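Local coordinates for protein probable endonuclease 4 (Thermotoga maritima, PDB 4HNO) that probably repairs DNA as a metal-dependent endonuclease, cleaving phosphodiester bonds at apurinic or apyrimidinic sites to leave a 3'-hydroxyl and a 5'-terminal sugar phosphate, at residues Val20-Asp23 / Thr24-Gly28; Leu46-Asp49 / Glu50-Thr53; Leu76-Leu79 / Ala80-Lys83. All blocks are in the same frame, centred on the assembly; numbering follows the deposited sequence. Where two conformers were deposited one is given.

Interaction 1. Residues Val20-Asp23 / Thr24-Gly28; sequences VPQD and TVNIG
Thr24 turns its hydroxyl back onto the carbonyl of Val20, one helical turn earlier, so that Val20 O accepts two bonds from a single residue. Thr24 N reaches it at 2.9 Å as part of the helical ladder, while Thr24 OG1 donates to the same Val20 O over 2.9 Å from well above the carbonyl plane. With chi1 at -69°, OG1 lies beside the backbone N and points back toward the preceding turn, where Val20 O accepts from it; the Thr24 side chain also touches Phe32 of strand 31-34. Residues 20-26 form the short helix of the beta-alpha-beta unit that links parallel strands 7-10 and 31-34 of the TIM barrel, and the helix ends in a Schellman motif at Gly28, whose phi is positive (90°). On the more open side Gln22 bends at chi2 and brings its amide across that of Asn26, the two planes 20° apart. Gln22 NE2 gives Asn26 OD1 a weak bond of 3.0 Å. The other end of the Asn26 amide is taken by a water, which accepts from Asn26 ND2 at 2.9 Å and donates to Asp23 OD1 at 2.7 Å; with the weak bond at OD1, this would favour the present orientation of the amide. The carbonyl of Asp23 accepts from Ile27 N, with Asp23 O and Ile27 N 3.1 Å apart.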
ATOM      1  N   VAL A  20      17.909   3.148   1.470  1.00 11.07           N
ATOM      2  CA  VAL A  20      16.615   3.584   0.987  1.00 11.22           C
ATOM      3  C   VAL A  20      16.382   5.093   1.121  1.00 11.57           C
ATOM      4  O   VAL A  20      15.889   5.705   0.183  1.00 11.65           O
ATOM      5  CB  VAL A  20      15.484   2.723   1.593  1.00 11.42           C
ATOM      6  CG1 VAL A  20      14.120   3.290   1.202  1.00 12.98           C
ATOM      7  CG2 VAL A  20      15.625   1.282   1.118  1.00 12.79           C
ATOM      8  N   PRO A  21      16.772   5.724   2.243  1.00 10.88           N
ATOM      9  CA  PRO A  21      16.539   7.170   2.319  1.00 11.43           C
ATOM     10  C   PRO A  21      17.282   7.961   1.234  1.00 11.80           C
ATOM     11  O   PRO A  21      16.688   8.819   0.585  1.00 12.59           O
ATOM     12  CB  PRO A  21      16.987   7.515   3.747  1.00 11.82           C
ATOM     13  CG  PRO A  21      16.695   6.232   4.507  1.00 11.50           C
ATOM     14  CD  PRO A  21      17.131   5.160   3.553  1.00 11.29           C
ATOM     15  N   GLN A  22      18.562   7.670   1.028  1.00 12.52           N
ATOM     16  CA  GLN A  22      19.310   8.352  -0.030  1.00 12.98           C
ATOM     17  C   GLN A  22      18.740   8.036  -1.412  1.00 13.49           C
ATOM     18  O   GLN A  22      18.643   8.908  -2.266  1.00 14.31           O
ATOM     19  CB  GLN A  22      20.783   7.951   0.011  1.00 13.88           C
ATOM     20  CG  GLN A  22      21.620   8.562  -1.101  1.00 16.75           C
ATOM     21  CD  GLN A  22      21.881  10.035  -0.892  1.00 19.32           C
ATOM     22  OE1 GLN A  22      22.759  10.401  -0.126  1.00 22.47           O
ATOM     23  NE2 GLN A  22      21.108  10.883  -1.554  1.00 22.39           N
ATOM     24  N   ASP A  23      18.388   6.776  -1.640  1.00 12.86           N
ATOM     25  CA  ASP A  23      17.840   6.401  -2.935  1.00 13.46           C
ATOM     26  C   ASP A  23      16.524   7.151  -3.194  1.00 13.64           C
ATOM     27  O   ASP A  23      16.256   7.571  -4.320  1.00 15.27           O
ATOM     28  CB  ASP A  23      17.589   4.899  -3.013  1.00 14.18           C
ATOM     29  CG  ASP A  23      18.850   4.057  -3.014  1.00 16.65           C
ATOM     30  OD1 ASP A  23      19.945   4.583  -3.262  1.00 17.71           O
ATOM     31  OD2 ASP A  23      18.731   2.835  -2.769  1.00 19.66           O
ATOM     32  N   THR A  24      15.719   7.331  -2.153  1.00 12.78           N
ATOM     33  CA  THR A  24      14.465   8.062  -2.241  1.00 12.98           C
ATOM     34  C   THR A  24      14.722   9.507  -2.636  1.00 13.57           C
ATOM     35  O   THR A  24      14.114  10.036  -3.576  1.00 14.16           O
ATOM     36  CB  THR A  24      13.727   7.971  -0.899  1.00 13.02           C
ATOM     37  OG1 THR A  24      13.286   6.626  -0.695  1.00 12.70           O
ATOM     38  CG2 THR A  24      12.546   8.873  -0.835  1.00 13.17           C
ATOM     39  N   VAL A  25      15.640  10.155  -1.933  1.00 13.17           N
ATOM     40  CA  VAL A  25      15.969  11.530  -2.259  1.00 15.10           C
ATOM     41  C   VAL A  25      16.478  11.620  -3.705  1.00 15.90           C
ATOM     42  O   VAL A  25      16.136  12.547  -4.451  1.00 16.61           O
ATOM     43  CB  VAL A  25      17.018  12.068  -1.264  1.00 16.51           C
ATOM     44  CG1 VAL A  25      17.615  13.386  -1.726  1.00 20.01           C
ATOM     45  CG2 VAL A  25      16.395  12.211   0.104  1.00 16.52           C
ATOM     46  N   ASN A  26      17.285  10.642  -4.113  1.00 15.31           N
ATOM     47  CA  ASN A  26      17.880  10.651  -5.451  1.00 17.66           C
ATOM     48  C   ASN A  26      16.876  10.515  -6.579  1.00 17.37           C
ATOM     49  O   ASN A  26      17.152  10.963  -7.681  1.00 20.98           O
ATOM     50  CB  ASN A  26      18.952   9.567  -5.597  1.00 19.65           C
ATOM     51  CG  ASN A  26      20.238   9.916  -4.874  1.00 23.46           C
ATOM     52  OD1 ASN A  26      20.447  11.062  -4.470  1.00 26.50           O
ATOM     53  ND2 ASN A  26      21.117   8.931  -4.720  1.00 24.04           N
ATOM     54  N   ILE A  27      15.730   9.898  -6.323  1.00 15.52           N
ATOM     55  CA  ILE A  27      14.687   9.847  -7.351  1.00 15.81           C
ATOM     56  C   ILE A  27      13.710  11.011  -7.260  1.00 15.38           C
ATOM     57  O   ILE A  27      12.770  11.070  -8.048  1.00 16.81           O
ATOM     58  CB  ILE A  27      13.912   8.505  -7.387  1.00 15.81           C
ATOM     59  CG1 ILE A  27      13.028   8.289  -6.154  1.00 15.70           C
ATOM     60  CG2 ILE A  27      14.874   7.354  -7.623  1.00 16.89           C
ATOM     61  CD1 ILE A  27      12.047   7.127  -6.317  1.00 15.73           C
ATOM     62  N   GLY A  28      13.931  11.938  -6.326  1.00 15.71           N
ATOM     63  CA  GLY A  28      13.058  13.086  -6.169  1.00 16.32           C
ATOM     64  C   GLY A  28      11.899  12.861  -5.219  1.00 14.98           C
ATOM     65  O   GLY A  28      10.921  13.604  -5.248  1.00 16.80           O
TER
HETATM   66  O   HOH W   1      20.474   6.198  -5.415  0.61 25.47           O

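Interaction 2. Residues Leu46-Asp49 / Glu50-Thr53; sequences LPSD and EAAT
The carboxylates of Asp49 and Glu50, the flat side-chain groups of this contact, both turn outward from the start of the helix. That of Asp49 makes a salt bridge at its edge, from OD1 to Lys103 NZ; the same ammonium is hydrogen-bonded to Pro47 O, so one lysine ties the approach to the helix to its first residue. The end of the Glu50 side chain leads away from the turn, and a sulfate, probably from the crystallisation liquor, lies about 3 Å from that side chain. Ser48 is the N-cap of helix 49-61 of the TIM barrel, which begins at Asp49. Its hydroxyl oxygen, Ser48 OG, accepts from Ala51 N at 2.9 Å, a nearly straight capping bond with an angle of 159° at the hydrogen. The torsion responsible puts Ser48 OG between the backbone N and the carbonyl carbon (chi1 69°), which turns the hydroxyl forward to the amide of Ala51, and the Ala51 methyl packs close beside it, with Ser48 OG and Ala51 CB 3.3 Å apart. On the apolar side, the puckered ring of Pro47 meets the same methyl through its CB corner, Pro47 CB and Ala51 CB being 4.2 Å apart, and is also touched by Ile100 and Leu104 of helix 84-104. The main chain of Ser48 is engaged too: Ser48 O accepts from Ala52 N at 2.9 Å. The cap residue thus serves two successive amides, one with its side chain and one with its carbonyl. One residue further on, Asp49 O receives Thr53 N over 3.0 Å, with the Thr53 hydroxyl alongside, its OG1 likewise 3.0 Å from Asp49 O.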
ATOM      1  N   LEU A  46      15.165 -10.830  11.156  1.00 10.08           N
ATOM      2  CA  LEU A  46      15.143  -9.433  11.529  1.00  9.39           C
ATOM      3  C   LEU A  46      16.351  -8.713  10.937  1.00  9.33           C
ATOM      4  O   LEU A  46      17.414  -9.307  10.785  1.00 10.53           O
ATOM      5  CB  LEU A  46      15.258  -9.254  13.042  1.00 11.00           C
ATOM      6  CG  LEU A  46      14.097  -9.775  13.858  1.00 12.37           C
ATOM      7  CD1 LEU A  46      14.462  -9.654  15.324  1.00 14.25           C
ATOM      8  CD2 LEU A  46      12.853  -8.978  13.590  1.00 14.05           C
ATOM      9  N   PRO A  47      16.238  -7.404  10.724  1.00  9.59           N
ATOM     10  CA  PRO A  47      17.461  -6.627  10.517  1.00  9.97           C
ATOM     11  C   PRO A  47      18.341  -6.741  11.753  1.00 10.16           C
ATOM     12  O   PRO A  47      17.832  -6.803  12.869  1.00 10.42           O
ATOM     13  CB  PRO A  47      16.949  -5.194  10.355  1.00 10.95           C
ATOM     14  CG  PRO A  47      15.664  -5.159  11.020  1.00 13.44           C
ATOM     15  CD  PRO A  47      15.051  -6.546  10.826  1.00 10.32           C
ATOM     16  N   SER A  48      19.649  -6.760  11.560  1.00 10.90           N
ATOM     17  CA  SER A  48      20.548  -6.724  12.695  1.00 11.18           C
ATOM     18  C   SER A  48      20.389  -5.399  13.434  1.00 10.59           C
ATOM     19  O   SER A  48      19.860  -4.411  12.907  1.00 10.05           O
ATOM     20  CB  SER A  48      21.994  -6.885  12.255  1.00 12.91           C
ATOM     21  OG  SER A  48      22.410  -5.730  11.551  1.00 12.82           O
ATOM     22  N   ASP A  49      20.883  -5.363  14.664  1.00 11.18           N
ATOM     23  CA  ASP A  49      20.906  -4.117  15.400  1.00 11.11           C
ATOM     24  C   ASP A  49      21.612  -3.032  14.606  1.00 10.72           C
ATOM     25  O   ASP A  49      21.146  -1.896  14.538  1.00 11.25           O
ATOM     26  CB  ASP A  49      21.611  -4.263  16.735  0.65 12.34           C
ATOM     27  CG  ASP A  49      20.946  -5.236  17.649  0.65 13.22           C
ATOM     28  OD1 ASP A  49      19.776  -5.632  17.437  0.65 14.89           O
ATOM     29  OD2 ASP A  49      21.608  -5.607  18.636  0.65 18.41           O
ATOM     30  N   GLU A  50      22.760  -3.360  14.040  1.00 11.55           N
ATOM     31  CA  GLU A  50      23.534  -2.401  13.269  0.63 12.28           C
ATOM     32  C   GLU A  50      22.754  -1.908  12.062  1.00 11.64           C
ATOM     33  O   GLU A  50      22.753  -0.715  11.765  1.00 11.96           O
ATOM     34  CB  GLU A  50      24.843  -3.067  12.829  0.63 17.95           C
ATOM     35  CG  GLU A  50      25.746  -2.229  11.955  0.63 29.04           C
ATOM     36  CD  GLU A  50      26.419  -1.108  12.706  0.63 39.95           C
ATOM     37  OE1 GLU A  50      26.989  -0.209  12.046  0.63 54.13           O
ATOM     38  OE2 GLU A  50      26.375  -1.119  13.955  0.63 41.91           O
ATOM     39  N   ALA A  51      22.097  -2.829  11.364  1.00 10.98           N
ATOM     40  CA  ALA A  51      21.341  -2.448  10.184  1.00 11.07           C
ATOM     41  C   ALA A  51      20.193  -1.509  10.534  1.00 10.46           C
ATOM     42  O   ALA A  51      19.915  -0.548   9.802  1.00 10.32           O
ATOM     43  CB  ALA A  51      20.802  -3.689   9.484  1.00 12.45           C
ATOM     44  N   ALA A  52      19.498  -1.788  11.631  1.00  9.83           N
ATOM     45  CA  ALA A  52      18.388  -0.948  12.041  1.00  9.96           C
ATOM     46  C   ALA A  52      18.877   0.436  12.449  1.00  9.29           C
ATOM     47  O   ALA A  52      18.260   1.437  12.117  1.00  9.65           O
ATOM     48  CB  ALA A  52      17.608  -1.601  13.161  1.00 11.12           C
ATOM     49  N   THR A  53      19.988   0.487  13.177  1.00  9.56           N
ATOM     50  CA  THR A  53      20.530   1.774  13.585  1.00 10.59           C
ATOM     51  C   THR A  53      20.946   2.594  12.376  1.00  9.15           C
ATOM     52  O   THR A  53      20.683   3.784  12.298  1.00  9.49           O
ATOM     53  CB  THR A  53      21.708   1.547  14.520  1.00 12.40           C
ATOM     54  OG1 THR A  53      21.224   0.898  15.699  1.00 15.39           O
ATOM     55  CG2 THR A  53      22.382   2.849  14.882  1.00 15.04           C
TER

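Interaction 3. Residues Leu76-Leu79 / Ala80-Lys83; sequences LINL and ASPK
Asn78 lays its carboxamide over the peptides that follow it, ND2 resting against the side chain of Ser81 (Asn78 ND2 to Ser81 CB, 3.7 Å) while OD1 faces the backbone of Ala80. The result is a type I beta turn from Asn78 to Ser81 with an Asx turn built into it: Ala80 N donates to Asn78 OD1 at 3.0 Å, and Ser81 N to Asn78 O at 3.1 Å. Neither donor lies in the plane of its acceptor; Ala80 N stands 46° out of the side-chain amide plane and Ser81 N sits higher still above the main-chain carbonyl. An extended first torsion, with CG anti to the backbone N (chi1 -179°), carries the Asn78 amide forward to this position, and Asn78 OD1 has a second, outside donor in Ser115 N, so that this oxygen is bound both to its own turn and to the end of strand 108-115. The Ala80 methyl fits close to the same oxygen, Ala80 CB lying 3.6 Å from Asn78 OD1. Around the turn, Leu79 packs on Val91 and Leu94 of helix 84-104 and on Leu132 of helix 121-136, and Ala80 O accepts from Arg127 NH1, which places the loop between two outer helices of the TIM barrel. Past the turn Ser81 precedes helix 84-104, for which Lys83 is the N-cap residue: the Ser81 hydroxyl closes an ST turn, Lys83 N donating to Ser81 OG over 3.0 Å.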
ATOM      1  N   LEU A  76       3.421 -14.072   0.057  1.00 17.05           N
ATOM      2  CA  LEU A  76       2.962 -15.405   0.520  1.00 16.16           C
ATOM      3  C   LEU A  76       1.824 -15.356   1.526  1.00 12.33           C
ATOM      4  O   LEU A  76       1.047 -16.293   1.638  1.00 12.63           O
ATOM      5  CB  LEU A  76       4.118 -16.159   1.214  1.00 22.44           C
ATOM      6  CG  LEU A  76       5.423 -16.409   0.486  1.00 31.50           C
ATOM      7  CD1 LEU A  76       6.192 -17.480   1.240  1.00 37.42           C
ATOM      8  CD2 LEU A  76       5.153 -16.796  -0.939  1.00 33.93           C
ATOM      9  N   ILE A  77       1.799 -14.316   2.340  1.00 10.84           N
ATOM     10  CA  ILE A  77       0.855 -14.266   3.439  1.00 10.67           C
ATOM     11  C   ILE A  77      -0.570 -14.183   2.899  1.00 10.15           C
ATOM     12  O   ILE A  77      -0.869 -13.375   2.020  1.00 13.44           O
ATOM     13  CB  ILE A  77       1.199 -13.077   4.324  1.00 10.94           C
ATOM     14  CG1 ILE A  77       2.500 -13.365   5.090  1.00 12.05           C
ATOM     15  CG2 ILE A  77       0.045 -12.702   5.259  1.00 11.57           C
ATOM     16  CD1 ILE A  77       3.130 -12.126   5.670  1.00 13.67           C
ATOM     17  N   ASN A  78      -1.432 -15.045   3.410  1.00  8.70           N
ATOM     18  CA  ASN A  78      -2.820 -15.078   2.979  1.00  8.54           C
ATOM     19  C   ASN A  78      -3.700 -15.466   4.152  1.00  8.25           C
ATOM     20  O   ASN A  78      -3.975 -16.639   4.393  1.00  8.81           O
ATOM     21  CB  ASN A  78      -3.012 -16.046   1.826  1.00  9.21           C
ATOM     22  CG  ASN A  78      -4.437 -16.062   1.354  1.00  8.44           C
ATOM     23  OD1 ASN A  78      -5.258 -15.257   1.797  1.00  8.81           O
ATOM     24  ND2 ASN A  78      -4.770 -17.002   0.475  1.00  9.51           N
ATOM     25  N   LEU A  79      -4.139 -14.442   4.874  1.00  8.58           N
ATOM     26  CA  LEU A  79      -4.981 -14.633   6.050  1.00  8.84           C
ATOM     27  C   LEU A  79      -6.402 -15.091   5.719  1.00  8.65           C
ATOM     28  O   LEU A  79      -7.150 -15.414   6.630  1.00  9.20           O
ATOM     29  CB  LEU A  79      -5.071 -13.348   6.867  1.00  9.90           C
ATOM     30  CG  LEU A  79      -3.771 -12.821   7.473  1.00 11.48           C
ATOM     31  CD1 LEU A  79      -4.079 -11.505   8.203  1.00 13.13           C
ATOM     32  CD2 LEU A  79      -3.122 -13.823   8.399  1.00 13.43           C
ATOM     33  N   ALA A  80      -6.766 -15.117   4.433  1.00  8.23           N
ATOM     34  CA  ALA A  80      -8.054 -15.673   4.035  1.00  8.81           C
ATOM     35  C   ALA A  80      -7.953 -17.123   3.597  1.00  8.87           C
ATOM     36  O   ALA A  80      -8.969 -17.723   3.261  1.00  9.95           O
ATOM     37  CB  ALA A  80      -8.693 -14.857   2.926  1.00  9.13           C
ATOM     38  N   SER A  81      -6.765 -17.703   3.594  1.00  9.19           N
ATOM     39  CA  SER A  81      -6.614 -19.037   3.045  1.00  9.22           C
ATOM     40  C   SER A  81      -7.511 -20.021   3.761  1.00  9.33           C
ATOM     41  O   SER A  81      -7.554 -20.047   4.990  1.00  9.93           O
ATOM     42  CB  SER A  81      -5.185 -19.523   3.195  1.00  9.95           C
ATOM     43  OG  SER A  81      -5.089 -20.852   2.717  1.00 11.19           O
ATOM     44  N   PRO A  82      -8.172 -20.905   3.018  1.00 10.40           N
ATOM     45  CA  PRO A  82      -8.950 -21.979   3.640  1.00 10.62           C
ATOM     46  C   PRO A  82      -8.080 -23.179   4.021  1.00 11.00           C
ATOM     47  O   PRO A  82      -8.623 -24.179   4.475  1.00 12.44           O
ATOM     48  CB  PRO A  82      -9.945 -22.352   2.535  1.00 12.02           C
ATOM     49  CG  PRO A  82      -9.165 -22.120   1.289  1.00 12.72           C
ATOM     50  CD  PRO A  82      -8.339 -20.879   1.558  1.00 11.33           C
ATOM     51  N   LYS A  83      -6.777 -23.087   3.802  1.00 10.63           N
ATOM     52  CA  LYS A  83      -5.829 -24.109   4.200  1.00 10.31           C
ATOM     53  C   LYS A  83      -5.220 -23.702   5.524  1.00 10.12           C
ATOM     54  O   LYS A  83      -4.526 -22.697   5.627  1.00 10.48           O
ATOM     55  CB  LYS A  83      -4.743 -24.280   3.139  1.00 11.70           C
ATOM     56  CG  LYS A  83      -5.282 -24.444   1.715  1.00 17.08           C
ATOM     57  CD  LYS A  83      -6.336 -25.523   1.552  1.00 22.37           C
ATOM     58  CE  LYS A  83      -6.888 -25.555   0.125  1.00 26.87           C
ATOM     59  NZ  LYS A  83      -5.821 -25.526  -0.919  1.00 27.24           N
TER

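The three contacts follow one another along the chain and all belong to the TIM barrel, but none touches another. Interactions 1 and 2 have centres about 20 Å apart, 2 and 3 about 29 Å, and 1 and 3, on opposite sides of the chain's centre, about 34 Å. Interaction 2 lies away from the zinc and manganese sites, though a magnesium ion is bound about 5 Å from the side chain of Ser48. The other two come nearer: the side chain of Ile27 in interaction 1 is about 11 Å from that of the metal ligand Glu263, and the side chain of Asn78 in interaction 3 about 8 Å from that of the zinc ligand His112.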